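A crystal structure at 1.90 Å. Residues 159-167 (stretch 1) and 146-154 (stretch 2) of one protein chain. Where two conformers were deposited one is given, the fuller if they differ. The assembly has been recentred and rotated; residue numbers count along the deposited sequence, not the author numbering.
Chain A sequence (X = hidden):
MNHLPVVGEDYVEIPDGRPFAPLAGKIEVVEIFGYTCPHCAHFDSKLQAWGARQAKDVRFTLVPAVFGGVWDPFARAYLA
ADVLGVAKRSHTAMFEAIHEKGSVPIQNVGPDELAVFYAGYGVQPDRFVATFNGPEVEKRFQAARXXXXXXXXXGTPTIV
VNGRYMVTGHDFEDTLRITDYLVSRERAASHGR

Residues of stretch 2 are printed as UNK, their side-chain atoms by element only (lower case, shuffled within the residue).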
# COMPACT_ATOMS: atom_id res chain seq x y z
N ILE A 159 7.83 2.52 1.50
CA ILE A 159 7.67 1.86 2.78
C ILE A 159 7.79 2.90 3.91
O ILE A 159 8.72 3.74 3.90
CB ILE A 159 8.72 0.75 2.98
CG1 ILE A 159 8.60 -0.31 1.87
CG2 ILE A 159 8.58 0.16 4.41
CD1 ILE A 159 7.24 -1.03 1.84
N VAL A 160 6.84 2.84 4.85
CA VAL A 160 6.81 3.72 6.00
C VAL A 160 6.70 2.88 7.27
O VAL A 160 5.77 2.07 7.41
CB VAL A 160 5.63 4.71 5.95
CG1 VAL A 160 5.73 5.76 7.10
CG2 VAL A 160 5.50 5.41 4.59
N VAL A 161 7.64 3.09 8.18
CA VAL A 161 7.64 2.37 9.46
C VAL A 161 7.09 3.26 10.55
O VAL A 161 7.61 4.36 10.79
CB VAL A 161 9.04 1.85 9.84
CG1 VAL A 161 8.98 1.03 11.13
CG2 VAL A 161 9.61 0.97 8.70
N ASN A 162 6.03 2.78 11.19
CA ASN A 162 5.39 3.47 12.33
C ASN A 162 4.98 4.91 12.03
O ASN A 162 4.86 5.73 12.94
CB ASN A 162 6.30 3.40 13.57
CG ASN A 162 6.19 2.08 14.29
OD1 ASN A 162 5.33 1.25 13.95
ND2 ASN A 162 7.05 1.86 15.27
N GLY A 163 4.75 5.19 10.75
CA GLY A 163 4.36 6.54 10.31
C GLY A 163 5.48 7.56 10.49
O GLY A 163 5.27 8.76 10.34
N ARG A 164 6.65 7.07 10.84
CA ARG A 164 7.73 7.94 11.28
C ARG A 164 8.93 7.88 10.35
O ARG A 164 9.62 8.86 10.18
CB ARG A 164 8.14 7.57 12.69
CG ARG A 164 9.13 8.48 13.32
CD ARG A 164 9.17 8.20 14.80
NE ARG A 164 10.17 9.01 15.46
CZ ARG A 164 10.64 8.75 16.67
NH1 ARG A 164 10.21 7.69 17.33
NH2 ARG A 164 11.55 9.55 17.21
N TYR A 165 9.20 6.71 9.78
CA TYR A 165 10.39 6.56 8.95
C TYR A 165 10.00 6.11 7.59
O TYR A 165 9.39 5.05 7.43
CB TYR A 165 11.38 5.60 9.58
CG TYR A 165 11.75 6.01 10.97
CD1 TYR A 165 11.25 5.31 12.07
CD2 TYR A 165 12.55 7.11 11.19
CE1 TYR A 165 11.57 5.71 13.36
CE2 TYR A 165 12.87 7.52 12.47
CZ TYR A 165 12.38 6.80 13.54
OH TYR A 165 12.69 7.19 14.80
N MET A 166 10.36 6.90 6.59
CA MET A 166 10.02 6.59 5.23
C MET A 166 11.29 6.14 4.54
O MET A 166 12.28 6.90 4.45
CB MET A 166 9.40 7.81 4.55
CG MET A 166 9.11 7.59 3.07
SD MET A 166 8.21 9.00 2.36
CE MET A 166 9.25 10.42 2.68
N VAL A 167 11.26 4.91 4.07
CA VAL A 167 12.42 4.30 3.42
C VAL A 167 12.66 5.00 2.09
O VAL A 167 11.72 5.33 1.36
CB VAL A 167 12.21 2.79 3.22
CG1 VAL A 167 13.40 2.16 2.51
CG2 VAL A 167 12.00 2.10 4.58
N UNK A 146 -4.91 11.46 3.28
CA UNK A 146 -4.34 12.16 4.42
C UNK A 146 -2.98 11.60 4.81
O UNK A 146 -2.04 12.35 5.11
c UNK A 146 -5.31 12.16 5.62
N UNK A 147 -2.87 10.27 4.78
CA UNK A 147 -1.62 9.63 5.13
C UNK A 147 -0.52 9.97 4.11
O UNK A 147 0.59 10.31 4.51
o UNK A 147 2.62 5.03 6.76
c UNK A 147 0.90 6.62 7.47
c UNK A 147 -0.20 7.40 7.07
c UNK A 147 1.07 5.79 5.24
c UNK A 147 1.52 5.83 6.51
c UNK A 147 0.01 6.51 4.87
c UNK A 147 -1.84 8.12 5.27
c UNK A 147 -0.65 7.35 5.74
N UNK A 148 -0.85 9.94 2.82
CA UNK A 148 0.11 10.38 1.81
C UNK A 148 0.51 11.84 2.00
O UNK A 148 1.70 12.17 1.84
c UNK A 148 -0.41 10.13 0.42
N UNK A 149 -0.45 12.72 2.35
CA UNK A 149 -0.14 14.13 2.62
C UNK A 149 0.83 14.32 3.79
O UNK A 149 1.70 15.19 3.76
c UNK A 149 -1.40 14.97 2.85
c UNK A 149 -1.36 16.28 0.67
c UNK A 149 -3.51 16.08 1.94
c UNK A 149 -2.19 15.37 1.59
N UNK A 150 0.66 13.52 4.84
CA UNK A 150 1.52 13.51 6.02
C UNK A 150 2.90 12.91 5.70
O UNK A 150 3.95 13.48 6.04
n UNK A 150 0.56 14.71 11.45
c UNK A 150 0.84 12.66 7.09
c UNK A 150 1.04 13.44 10.84
c UNK A 150 1.48 12.70 8.46
c UNK A 150 0.49 13.33 9.43
N UNK A 151 2.88 11.75 5.07
CA UNK A 151 4.10 11.00 4.77
C UNK A 151 4.97 11.72 3.74
O UNK A 151 6.20 11.79 3.89
c UNK A 151 3.78 9.57 4.33
c UNK A 151 3.29 8.76 5.52
c UNK A 151 4.99 8.90 3.66
N UNK A 152 4.32 12.25 2.71
CA UNK A 152 4.98 12.99 1.61
C UNK A 152 5.94 12.10 0.82
O UNK A 152 7.13 12.40 0.69
c UNK A 152 4.08 16.16 1.74
c UNK A 152 5.43 18.24 1.79
c UNK A 152 5.68 14.25 2.11
c UNK A 152 4.75 15.26 2.77
n UNK A 152 6.36 18.98 1.22
n UNK A 152 5.07 17.09 1.22
n UNK A 152 4.85 18.67 2.92
N UNK A 153 5.40 11.00 0.29
CA UNK A 153 6.23 10.11 -0.48
C UNK A 153 6.56 10.79 -1.80
O UNK A 153 5.83 11.68 -2.22
c UNK A 153 3.91 9.52 -0.77
c UNK A 153 3.99 10.54 0.35
c UNK A 153 5.31 8.90 -0.72
N UNK A 154 7.68 10.41 -2.38
CA UNK A 154 7.99 10.74 -3.76
C UNK A 154 7.93 9.38 -4.47
O UNK A 154 8.88 8.58 -4.42
c UNK A 154 9.85 11.49 -5.34
c UNK A 154 9.38 11.41 -3.89
c UNK A 154 9.35 12.80 -3.30
O HOH W 1 3.62 3.56 8.79

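Position 146 carries a single side-chain carbon and lies beyond reach of stretch 1. One carbon with no further atoms defines alanine: Ala 146. Its backbone O accepts a helical hydrogen bond from N of position 150 at 3.0 Å.

Position 147 has eight side-chain atoms: one carbon, then a ring of six carbons bearing one oxygen. That composition is tyrosine, Tyr 147. Its CA-to-CB bond points sideways, yet with chi1 at -175° (t) the ring carries the hydroxyl to stretch 1, where OH lies 3.1 Å from Val 160 CB. Gly 163 CA sits at the ring edge, near its plane, 4.2 Å from Tyr 147 OH, while Val 160 CG1 approaches Tyr 147 CZ obliquely at 4.3 Å. No direct hydrogen bond joins the stretches; water 1 supplies the polar link. It lies 2.7 Å from Tyr 147 OH, donates to Val 160 O at 3.0 Å and accepts from Gly 163 N at 2.8 Å.

Position 148 again shows one side-chain carbon, so it is Ala 148; it makes no contact. Position 149 has four carbons forked at the second, the pattern of leucine; Leu 149 is exposed and out of reach of stretch 1.

At position 150, four carbons in a row end in a nitrogen, which identifies lysine. Lys 150 points sideways, and its side chain makes no contact with stretch 1.

Position 151 bears three carbons, one carrying the other two, and its CA-to-CB bond points toward stretch 1. One carbon carrying two others is the fork of valine, Val 151. Its CG1 lies 3.6 Å from Val 160 CG2 and 3.5 Å from Met 166 SD. This same methyl therefore meets residues from both strands of the hairpin.

Position 152 has three carbons, a nitrogen, then a carbon carrying two more nitrogens: the guanidinium of arginine. The end of the Arg 152 side chain leads away, so its contact is through the backbone, with Arg 152 O 3.5 Å from Met 166 CE. A phi of 63° makes it the first residue to leave helical geometry.

Position 153 has three carbons closing a ring onto the backbone N, hence proline. Met 166 SD lies 3.6 Å from Pro 153 CA and 4.2 Å from Pro 153 CB. Position 154, with one carbon carrying two others, is Val 154; it makes no contact.

The contact places the last helical turn and the segment after it against one side of the hairpin. Val 160 and Met 166 point toward stretch 2, whereas Ile 159 and Val 161 point away, as alternation along a strand requires. The hairpin is held by its own backbone bonds, including Val 167 N to Ile 159 O at 2.8 Å and Val 161 N to Tyr 165 O at 2.7 Å. Apolar packing by Val 160, Met 166, Val 151 and Pro 153 makes up much of the direct contact, alongside the approaches of Val 160 CB to Tyr 147 OH and Met 166 CE to Arg 152 O, and the water ties the tyrosine hydroxyl to the backbone beside them, within a modest 265 Å² of buried surface.

Stretch 2 (146-154) AYALKVRPV
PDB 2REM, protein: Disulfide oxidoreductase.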